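Monovalent Na+/H+ antiporter subunit D (Dietzia sp. DQ12-45-1b, PDB 7D3U) probably serves as an antiporter-like membrane subunit of the Mrp complex, a multisubunit assembly that exchanges sodium ions for protons across the bacterial membrane. Local coordinates at residues A25-L39 against A104-T117. Residues are numbered along the deposited sequence; the frame is centred on the assembly and turned at random.
Sequences ASRTRLILTVLFAVL and AYKRFYPPLVLLVT
Pro110, in the first turn of helix 109-117, pushes its ring into a hollow of helix 28-39 lined by Ile31, Leu32 and Leu35. Ile31 CD1 lies 3.6 Å from Pro110 CG, the corner of the ring, while Leu35 crosses the ring at about a right angle with its CD2 4.0 Å from Pro110 CB. With CG anti to the backbone N (chi1 159°), Leu35 straddles the next step: CD2 stays on the proline and CD1 meets Leu114 CD2 at 3.7 Å. One turn on from the proline, that same Leu114 methyl is the second bump of helix 109-117, fitting among Leu35, Val38 and Leu39, with Val38 CG1 3.6 Å away. Next to the proline, Leu32 spreads its two methyls over the loop that leads to helix 109-117, CD2 against the carbonyl O and CB of Ala104 and CD1 3.5 Å from Tyr105 CE1. Cutting Leu32 back to an alanine is likely to open a gap beside Ala104 and Pro110 and to take away the methyl that packs on Tyr105 CE1. At the loop end, Ala25 CB rests against both Phe108 CE1 and Arg107 NE, where the bent arginine chain passes the ring. The helices run nearly parallel, 17° apart with axes 9.9 Å at closest approach, and their interlocking rests mainly on apolar side chains. Around this pair, helix 9-23 packs on Pro111 and Leu114, helix 80-101 meets Phe36 and Thr117, helix 129-146 backs Leu112 and Val116, and Val851 of the neighbouring subunit A chain packs on Phe108.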
ATOM      1  N   ALA A  25      -1.280 -29.586   1.543  1.00 77.72           N
ATOM      2  CA  ALA A  25      -0.702 -28.539   0.712  1.00 77.72           C
ATOM      3  C   ALA A  25      -0.040 -29.068  -0.551  1.00 77.72           C
ATOM      4  O   ALA A  25       0.285 -28.273  -1.438  1.00 77.72           O
ATOM      5  CB  ALA A  25       0.320 -27.724   1.515  1.00 77.72           C
ATOM      6  N   SER A  26       0.164 -30.380  -0.657  1.00 81.44           N
ATOM      7  CA  SER A  26       0.792 -30.961  -1.835  1.00 81.44           C
ATOM      8  C   SER A  26      -0.201 -31.289  -2.939  1.00 81.44           C
ATOM      9  O   SER A  26       0.192 -31.339  -4.110  1.00 81.44           O
ATOM     10  CB  SER A  26       1.558 -32.228  -1.450  1.00 81.44           C
ATOM     11  OG  SER A  26       0.672 -33.222  -0.970  1.00 81.44           O
ATOM     12  N   ARG A  27      -1.467 -31.519  -2.600  1.00 79.38           N
ATOM     13  CA  ARG A  27      -2.499 -31.781  -3.600  1.00 79.38           C
ATOM     14  C   ARG A  27      -2.881 -30.446  -4.220  1.00 79.38           C
ATOM     15  O   ARG A  27      -3.787 -29.757  -3.755  1.00 79.38           O
ATOM     16  CB  ARG A  27      -3.703 -32.472  -2.974  1.00 79.38           C
ATOM     17  CG  ARG A  27      -3.431 -33.877  -2.479  1.00 79.38           C
ATOM     18  CD  ARG A  27      -4.690 -34.509  -1.916  1.00 79.38           C
ATOM     19  NE  ARG A  27      -4.433 -35.837  -1.371  1.00 79.38           N
ATOM     20  CZ  ARG A  27      -5.333 -36.563  -0.716  1.00 79.38           C
ATOM     21  NH1 ARG A  27      -6.557 -36.090  -0.522  1.00 79.38           N
ATOM     22  NH2 ARG A  27      -5.009 -37.763  -0.253  1.00 79.38           N
ATOM     23  N   THR A  28      -2.173 -30.072  -5.286  1.00 79.01           N
ATOM     24  CA  THR A  28      -2.375 -28.750  -5.866  1.00 79.01           C
ATOM     25  C   THR A  28      -3.742 -28.637  -6.527  1.00 79.01           C
ATOM     26  O   THR A  28      -4.379 -27.582  -6.465  1.00 79.01           O
ATOM     27  CB  THR A  28      -1.266 -28.441  -6.868  1.00 79.01           C
ATOM     28  OG1 THR A  28      -1.268 -29.435  -7.900  1.00 79.01           O
ATOM     29  CG2 THR A  28       0.090 -28.425  -6.183  1.00 79.01           C
ATOM     30  N   ARG A  29      -4.215 -29.713  -7.153  1.00 78.45           N
ATOM     31  CA  ARG A  29      -5.519 -29.678  -7.808  1.00 78.45           C
ATOM     32  C   ARG A  29      -6.637 -29.489  -6.791  1.00 78.45           C
ATOM     33  O   ARG A  29      -7.538 -28.666  -6.986  1.00 78.45           O
ATOM     34  CB  ARG A  29      -5.724 -30.961  -8.612  1.00 78.45           C
ATOM     35  CG  ARG A  29      -6.928 -30.939  -9.525  1.00 78.45           C
ATOM     36  CD  ARG A  29      -6.876 -32.106 -10.493  1.00 78.45           C
ATOM     37  NE  ARG A  29      -8.152 -32.322 -11.166  1.00 78.45           N
ATOM     38  CZ  ARG A  29      -9.132 -33.072 -10.673  1.00 78.45           C
ATOM     39  NH1 ARG A  29      -8.983 -33.672  -9.501  1.00 78.45           N
ATOM     40  NH2 ARG A  29     -10.263 -33.218 -11.350  1.00 78.45           N
ATOM     41  N   LEU A  30      -6.584 -30.236  -5.688  1.00 73.32           N
ATOM     42  CA  LEU A  30      -7.629 -30.138  -4.674  1.00 73.32           C
ATOM     43  C   LEU A  30      -7.645 -28.757  -4.033  1.00 73.32           C
ATOM     44  O   LEU A  30      -8.717 -28.178  -3.816  1.00 73.32           O
ATOM     45  CB  LEU A  30      -7.431 -31.230  -3.621  1.00 73.32           C
ATOM     46  CG  LEU A  30      -8.459 -31.427  -2.502  1.00 73.32           C
ATOM     47  CD1 LEU A  30      -8.243 -30.476  -1.331  1.00 73.32           C
ATOM     48  CD2 LEU A  30      -9.866 -31.287  -3.053  1.00 73.32           C
ATOM     49  N   ILE A  31      -6.470 -28.205  -3.727  1.00 71.83           N
ATOM     50  CA  ILE A  31      -6.447 -26.904  -3.072  1.00 71.83           C
ATOM     51  C   ILE A  31      -6.834 -25.800  -4.043  1.00 71.83           C
ATOM     52  O   ILE A  31      -7.477 -24.824  -3.646  1.00 71.83           O
ATOM     53  CB  ILE A  31      -5.078 -26.633  -2.424  1.00 71.83           C
ATOM     54  CG1 ILE A  31      -3.989 -26.477  -3.480  1.00 71.83           C
ATOM     55  CG2 ILE A  31      -4.730 -27.744  -1.477  1.00 71.83           C
ATOM     56  CD1 ILE A  31      -2.640 -26.119  -2.905  1.00 71.83           C
ATOM     57  N   LEU A  32      -6.486 -25.929  -5.324  1.00 71.11           N
ATOM     58  CA  LEU A  32      -6.911 -24.920  -6.282  1.00 71.11           C
ATOM     59  C   LEU A  32      -8.394 -25.030  -6.600  1.00 71.11           C
ATOM     60  O   LEU A  32      -8.993 -24.047  -7.045  1.00 71.11           O
ATOM     61  CB  LEU A  32      -6.085 -25.019  -7.562  1.00 71.11           C
ATOM     62  CG  LEU A  32      -4.674 -24.450  -7.442  1.00 71.11           C
ATOM     63  CD1 LEU A  32      -3.971 -24.512  -8.779  1.00 71.11           C
ATOM     64  CD2 LEU A  32      -4.716 -23.026  -6.923  1.00 71.11           C
ATOM     65  N   THR A  33      -8.997 -26.198  -6.387  1.00 70.51           N
ATOM     66  CA  THR A  33     -10.449 -26.292  -6.472  1.00 70.51           C
ATOM     67  C   THR A  33     -11.105 -25.644  -5.258  1.00 70.51           C
ATOM     68  O   THR A  33     -12.043 -24.851  -5.393  1.00 70.51           O
ATOM     69  CB  THR A  33     -10.872 -27.756  -6.597  1.00 70.51           C
ATOM     70  OG1 THR A  33     -10.715 -28.185  -7.954  1.00 70.51           O
ATOM     71  CG2 THR A  33     -12.321 -27.929  -6.185  1.00 70.51           C
ATOM     72  N   VAL A  34     -10.603 -25.958  -4.061  1.00 67.93           N
ATOM     73  CA  VAL A  34     -11.237 -25.481  -2.835  1.00 67.93           C
ATOM     74  C   VAL A  34     -11.078 -23.972  -2.693  1.00 67.93           C
ATOM     75  O   VAL A  34     -11.999 -23.280  -2.242  1.00 67.93           O
ATOM     76  CB  VAL A  34     -10.666 -26.235  -1.621  1.00 67.93           C
ATOM     77  CG1 VAL A  34     -11.022 -25.526  -0.326  1.00 67.93           C
ATOM     78  CG2 VAL A  34     -11.179 -27.662  -1.602  1.00 67.93           C
ATOM     79  N   LEU A  35      -9.920 -23.434  -3.081  1.00 66.99           N
ATOM     80  CA  LEU A  35      -9.695 -21.996  -2.983  1.00 66.99           C
ATOM     81  C   LEU A  35     -10.694 -21.227  -3.831  1.00 66.99           C
ATOM     82  O   LEU A  35     -11.298 -20.253  -3.370  1.00 66.99           O
ATOM     83  CB  LEU A  35      -8.264 -21.664  -3.406  1.00 66.99           C
ATOM     84  CG  LEU A  35      -7.997 -20.224  -3.842  1.00 66.99           C
ATOM     85  CD1 LEU A  35      -7.998 -19.295  -2.647  1.00 66.99           C
ATOM     86  CD2 LEU A  35      -6.685 -20.122  -4.598  1.00 66.99           C
ATOM     87  N   PHE A  36     -10.889 -21.657  -5.077  1.00 69.05           N
ATOM     88  CA  PHE A  36     -11.826 -20.951  -5.941  1.00 69.05           C
ATOM     89  C   PHE A  36     -13.268 -21.208  -5.536  1.00 69.05           C
ATOM     90  O   PHE A  36     -14.107 -20.315  -5.680  1.00 69.05           O
ATOM     91  CB  PHE A  36     -11.600 -21.337  -7.397  1.00 69.05           C
ATOM     92  CG  PHE A  36     -10.455 -20.618  -8.027  1.00 69.05           C
ATOM     93  CD1 PHE A  36     -10.553 -19.275  -8.330  1.00 69.05           C
ATOM     94  CD2 PHE A  36      -9.277 -21.276  -8.303  1.00 69.05           C
ATOM     95  CE1 PHE A  36      -9.499 -18.606  -8.903  1.00 69.05           C
ATOM     96  CE2 PHE A  36      -8.224 -20.614  -8.875  1.00 69.05           C
ATOM     97  CZ  PHE A  36      -8.332 -19.277  -9.176  1.00 69.05           C
ATOM     98  N   ALA A  37     -13.575 -22.391  -5.002  1.00 67.56           N
ATOM     99  CA  ALA A  37     -14.914 -22.615  -4.470  1.00 67.56           C
ATOM    100  C   ALA A  37     -15.213 -21.655  -3.327  1.00 67.56           C
ATOM    101  O   ALA A  37     -16.299 -21.065  -3.267  1.00 67.56           O
ATOM    102  CB  ALA A  37     -15.065 -24.063  -4.010  1.00 67.56           C
ATOM    103  N   VAL A  38     -14.247 -21.457  -2.428  1.00 67.08           N
ATOM    104  CA  VAL A  38     -14.467 -20.580  -1.282  1.00 67.08           C
ATOM    105  C   VAL A  38     -14.531 -19.124  -1.724  1.00 67.08           C
ATOM    106  O   VAL A  38     -15.376 -18.358  -1.250  1.00 67.08           O
ATOM    107  CB  VAL A  38     -13.376 -20.807  -0.220  1.00 67.08           C
ATOM    108  CG1 VAL A  38     -13.195 -19.568   0.631  1.00 67.08           C
ATOM    109  CG2 VAL A  38     -13.733 -21.994   0.648  1.00 67.08           C
ATOM    110  N   LEU A  39     -13.659 -18.718  -2.649  1.00 67.19           N
ATOM    111  CA  LEU A  39     -13.703 -17.342  -3.133  1.00 67.19           C
ATOM    112  C   LEU A  39     -15.004 -17.062  -3.876  1.00 67.19           C
ATOM    113  O   LEU A  39     -15.590 -15.981  -3.734  1.00 67.19           O
ATOM    114  CB  LEU A  39     -12.496 -17.060  -4.024  1.00 67.19           C
ATOM    115  CG  LEU A  39     -11.153 -16.972  -3.299  1.00 67.19           C
ATOM    116  CD1 LEU A  39     -10.048 -16.570  -4.255  1.00 67.19           C
ATOM    117  CD2 LEU A  39     -11.233 -16.000  -2.137  1.00 67.19           C
ATOM    118  N   ALA A 104       0.246 -19.576  -7.340  1.00 74.16           N
ATOM    119  CA  ALA A 104      -0.858 -20.430  -6.913  1.00 74.16           C
ATOM    120  C   ALA A 104      -0.519 -21.904  -7.041  1.00 74.16           C
ATOM    121  O   ALA A 104      -1.322 -22.750  -6.632  1.00 74.16           O
ATOM    122  CB  ALA A 104      -2.163 -20.142  -7.667  1.00 74.16           C
ATOM    123  N   TYR A 105       0.641 -22.242  -7.597  1.00 76.81           N
ATOM    124  CA  TYR A 105       1.188 -23.583  -7.526  1.00 76.81           C
ATOM    125  C   TYR A 105       2.332 -23.682  -6.535  1.00 76.81           C
ATOM    126  O   TYR A 105       2.667 -24.789  -6.108  1.00 76.81           O
ATOM    127  CB  TYR A 105       1.676 -24.037  -8.908  1.00 76.81           C
ATOM    128  CG  TYR A 105       0.580 -24.149  -9.940  1.00 76.81           C
ATOM    129  CD1 TYR A 105      -0.287 -25.231  -9.944  1.00 76.81           C
ATOM    130  CD2 TYR A 105       0.412 -23.173 -10.909  1.00 76.81           C
ATOM    131  CE1 TYR A 105      -1.288 -25.339 -10.886  1.00 76.81           C
ATOM    132  CE2 TYR A 105      -0.588 -23.270 -11.854  1.00 76.81           C
ATOM    133  CZ  TYR A 105      -1.435 -24.355 -11.837  1.00 76.81           C
ATOM    134  OH  TYR A 105      -2.432 -24.458 -12.777  1.00 76.81           O
ATOM    135  N   LYS A 106       2.931 -22.554  -6.163  1.00 75.19           N
ATOM    136  CA  LYS A 106       3.903 -22.536  -5.086  1.00 75.19           C
ATOM    137  C   LYS A 106       3.230 -22.926  -3.776  1.00 75.19           C
ATOM    138  O   LYS A 106       2.004 -22.910  -3.645  1.00 75.19           O
ATOM    139  CB  LYS A 106       4.538 -21.153  -4.962  1.00 75.19           C
ATOM    140  CG  LYS A 106       5.090 -20.610  -6.267  1.00 75.19           C
ATOM    141  CD  LYS A 106       6.306 -21.393  -6.721  1.00 75.19           C
ATOM    142  CE  LYS A 106       6.678 -21.051  -8.149  1.00 75.19           C
ATOM    143  NZ  LYS A 106       6.026 -21.962  -9.124  1.00 75.19           N
ATOM    144  N   ARG A 107       4.050 -23.290  -2.799  1.00 75.81           N
ATOM    145  CA  ARG A 107       3.519 -23.726  -1.519  1.00 75.81           C
ATOM    146  C   ARG A 107       2.815 -22.581  -0.806  1.00 75.81           C
ATOM    147  O   ARG A 107       3.264 -21.432  -0.844  1.00 75.81           O
ATOM    148  CB  ARG A 107       4.639 -24.279  -0.642  1.00 75.81           C
ATOM    149  CG  ARG A 107       5.019 -25.708  -0.970  1.00 75.81           C
ATOM    150  CD  ARG A 107       3.984 -26.680  -0.448  1.00 75.81           C
ATOM    151  NE  ARG A 107       4.214 -27.013   0.952  1.00 75.81           N
ATOM    152  CZ  ARG A 107       4.804 -28.129   1.366  1.00 75.81           C
ATOM    153  NH1 ARG A 107       5.221 -29.025   0.484  1.00 75.81           N
ATOM    154  NH2 ARG A 107       4.973 -28.349   2.662  1.00 75.81           N
ATOM    155  N   PHE A 108       1.692 -22.905  -0.167  1.00 72.62           N
ATOM    156  CA  PHE A 108       0.991 -21.998   0.741  1.00 72.62           C
ATOM    157  C   PHE A 108       0.472 -20.745   0.040  1.00 72.62           C
ATOM    158  O   PHE A 108       0.285 -19.709   0.676  1.00 72.62           O
ATOM    159  CB  PHE A 108       1.879 -21.601   1.922  1.00 72.62           C
ATOM    160  CG  PHE A 108       2.539 -22.761   2.605  1.00 72.62           C
ATOM    161  CD1 PHE A 108       1.864 -23.953   2.786  1.00 72.62           C
ATOM    162  CD2 PHE A 108       3.839 -22.659   3.059  1.00 72.62           C
ATOM    163  CE1 PHE A 108       2.475 -25.018   3.411  1.00 72.62           C
ATOM    164  CE2 PHE A 108       4.451 -23.720   3.684  1.00 72.62           C
ATOM    165  CZ  PHE A 108       3.769 -24.901   3.858  1.00 72.62           C
ATOM    166  N   TYR A 109       0.237 -20.804  -1.265  1.00 68.66           N
ATOM    167  CA  TYR A 109      -0.396 -19.646  -1.885  1.00 68.66           C
ATOM    168  C   TYR A 109      -1.908 -19.669  -1.664  1.00 68.66           C
ATOM    169  O   TYR A 109      -2.473 -18.636  -1.285  1.00 68.66           O
ATOM    170  CB  TYR A 109      -0.067 -19.548  -3.376  1.00 68.66           C
ATOM    171  CG  TYR A 109      -0.585 -18.282  -4.026  1.00 68.66           C
ATOM    172  CD1 TYR A 109      -1.868 -18.222  -4.555  1.00 68.66           C
ATOM    173  CD2 TYR A 109       0.208 -17.148  -4.105  1.00 68.66           C
ATOM    174  CE1 TYR A 109      -2.341 -17.073  -5.149  1.00 68.66           C
ATOM    175  CE2 TYR A 109      -0.260 -15.993  -4.695  1.00 68.66           C
ATOM    176  CZ  TYR A 109      -1.533 -15.961  -5.215  1.00 68.66           C
ATOM    177  OH  TYR A 109      -2.000 -14.810  -5.803  1.00 68.66           O
ATOM    178  N   PRO A 110      -2.606 -20.783  -1.894  1.00 66.63           N
ATOM    179  CA  PRO A 110      -4.046 -20.814  -1.607  1.00 66.63           C
ATOM    180  C   PRO A 110      -4.356 -20.523  -0.147  1.00 66.63           C
ATOM    181  O   PRO A 110      -5.313 -19.787   0.135  1.00 66.63           O
ATOM    182  CB  PRO A 110      -4.455 -22.240  -2.003  1.00 66.63           C
ATOM    183  CG  PRO A 110      -3.511 -22.583  -3.074  1.00 66.63           C
ATOM    184  CD  PRO A 110      -2.202 -21.988  -2.648  1.00 66.63           C
ATOM    185  N   PRO A 111      -3.604 -21.073   0.821  1.00 67.16           N
ATOM    186  CA  PRO A 111      -3.900 -20.710   2.217  1.00 67.16           C
ATOM    187  C   PRO A 111      -3.684 -19.241   2.521  1.00 67.16           C
ATOM    188  O   PRO A 111      -4.505 -18.635   3.219  1.00 67.16           O
ATOM    189  CB  PRO A 111      -2.941 -21.595   3.020  1.00 67.16           C
ATOM    190  CG  PRO A 111      -2.665 -22.732   2.148  1.00 67.16           C
ATOM    191  CD  PRO A 111      -2.606 -22.157   0.775  1.00 67.16           C
ATOM    192  N   LEU A 112      -2.605 -18.644   2.013  1.00 66.37           N
ATOM    193  CA  LEU A 112      -2.305 -17.260   2.364  1.00 66.37           C
ATOM    194  C   LEU A 112      -3.324 -16.301   1.764  1.00 66.37           C
ATOM    195  O   LEU A 112      -3.689 -15.305   2.398  1.00 66.37           O
ATOM    196  CB  LEU A 112      -0.891 -16.898   1.916  1.00 66.37           C
ATOM    197  CG  LEU A 112       0.235 -17.451   2.789  1.00 66.37           C
ATOM    198  CD1 LEU A 112       1.583 -16.988   2.274  1.00 66.37           C
ATOM    199  CD2 LEU A 112       0.044 -17.045   4.236  1.00 66.37           C
ATOM    200  N   VAL A 113      -3.802 -16.583   0.552  1.00 63.75           N
ATOM    201  CA  VAL A 113      -4.837 -15.742  -0.041  1.00 63.75           C
ATOM    202  C   VAL A 113      -6.113 -15.814   0.786  1.00 63.75           C
ATOM    203  O   VAL A 113      -6.779 -14.797   1.019  1.00 63.75           O
ATOM    204  CB  VAL A 113      -5.084 -16.148  -1.505  1.00 63.75           C
ATOM    205  CG1 VAL A 113      -6.340 -15.490  -2.035  1.00 63.75           C
ATOM    206  CG2 VAL A 113      -3.898 -15.764  -2.355  1.00 63.75           C
ATOM    207  N   LEU A 114      -6.459 -17.007   1.270  1.00 65.00           N
ATOM    208  CA  LEU A 114      -7.664 -17.146   2.079  1.00 65.00           C
ATOM    209  C   LEU A 114      -7.503 -16.464   3.430  1.00 65.00           C
ATOM    210  O   LEU A 114      -8.461 -15.893   3.960  1.00 65.00           O
ATOM    211  CB  LEU A 114      -8.007 -18.622   2.256  1.00 65.00           C
ATOM    212  CG  LEU A 114      -8.612 -19.277   1.018  1.00 65.00           C
ATOM    213  CD1 LEU A 114      -9.054 -20.694   1.319  1.00 65.00           C
ATOM    214  CD2 LEU A 114      -9.768 -18.450   0.503  1.00 65.00           C
ATOM    215  N   LEU A 115      -6.298 -16.497   3.999  1.00 64.65           N
ATOM    216  CA  LEU A 115      -6.068 -15.810   5.264  1.00 64.65           C
ATOM    217  C   LEU A 115      -6.122 -14.297   5.088  1.00 64.65           C
ATOM    218  O   LEU A 115      -6.658 -13.585   5.946  1.00 64.65           O
ATOM    219  CB  LEU A 115      -4.729 -16.246   5.854  1.00 64.65           C
ATOM    220  CG  LEU A 115      -4.747 -17.632   6.498  1.00 64.65           C
ATOM    221  CD1 LEU A 115      -3.471 -18.392   6.203  1.00 64.65           C
ATOM    222  CD2 LEU A 115      -4.953 -17.511   7.992  1.00 64.65           C
ATOM    223  N   VAL A 116      -5.590 -13.788   3.975  1.00 64.80           N
ATOM    224  CA  VAL A 116      -5.711 -12.364   3.674  1.00 64.80           C
ATOM    225  C   VAL A 116      -7.173 -11.983   3.489  1.00 64.80           C
ATOM    226  O   VAL A 116      -7.620 -10.928   3.953  1.00 64.80           O
ATOM    227  CB  VAL A 116      -4.869 -12.009   2.435  1.00 64.80           C
ATOM    228  CG1 VAL A 116      -5.082 -10.569   2.043  1.00 64.80           C
ATOM    229  CG2 VAL A 116      -3.404 -12.247   2.713  1.00 64.80           C
ATOM    230  N   THR A 117      -7.943 -12.839   2.815  1.00 64.57           N
ATOM    231  CA  THR A 117      -9.365 -12.571   2.628  1.00 64.57           C
ATOM    232  C   THR A 117     -10.102 -12.554   3.960  1.00 64.57           C
ATOM    233  O   THR A 117     -10.963 -11.695   4.190  1.00 64.57           O
ATOM    234  CB  THR A 117      -9.966 -13.612   1.683  1.00 64.57           C
ATOM    235  OG1 THR A 117      -9.317 -13.533   0.408  1.00 64.57           O
ATOM    236  CG2 THR A 117     -11.450 -13.389   1.499  1.00 64.57           C
TER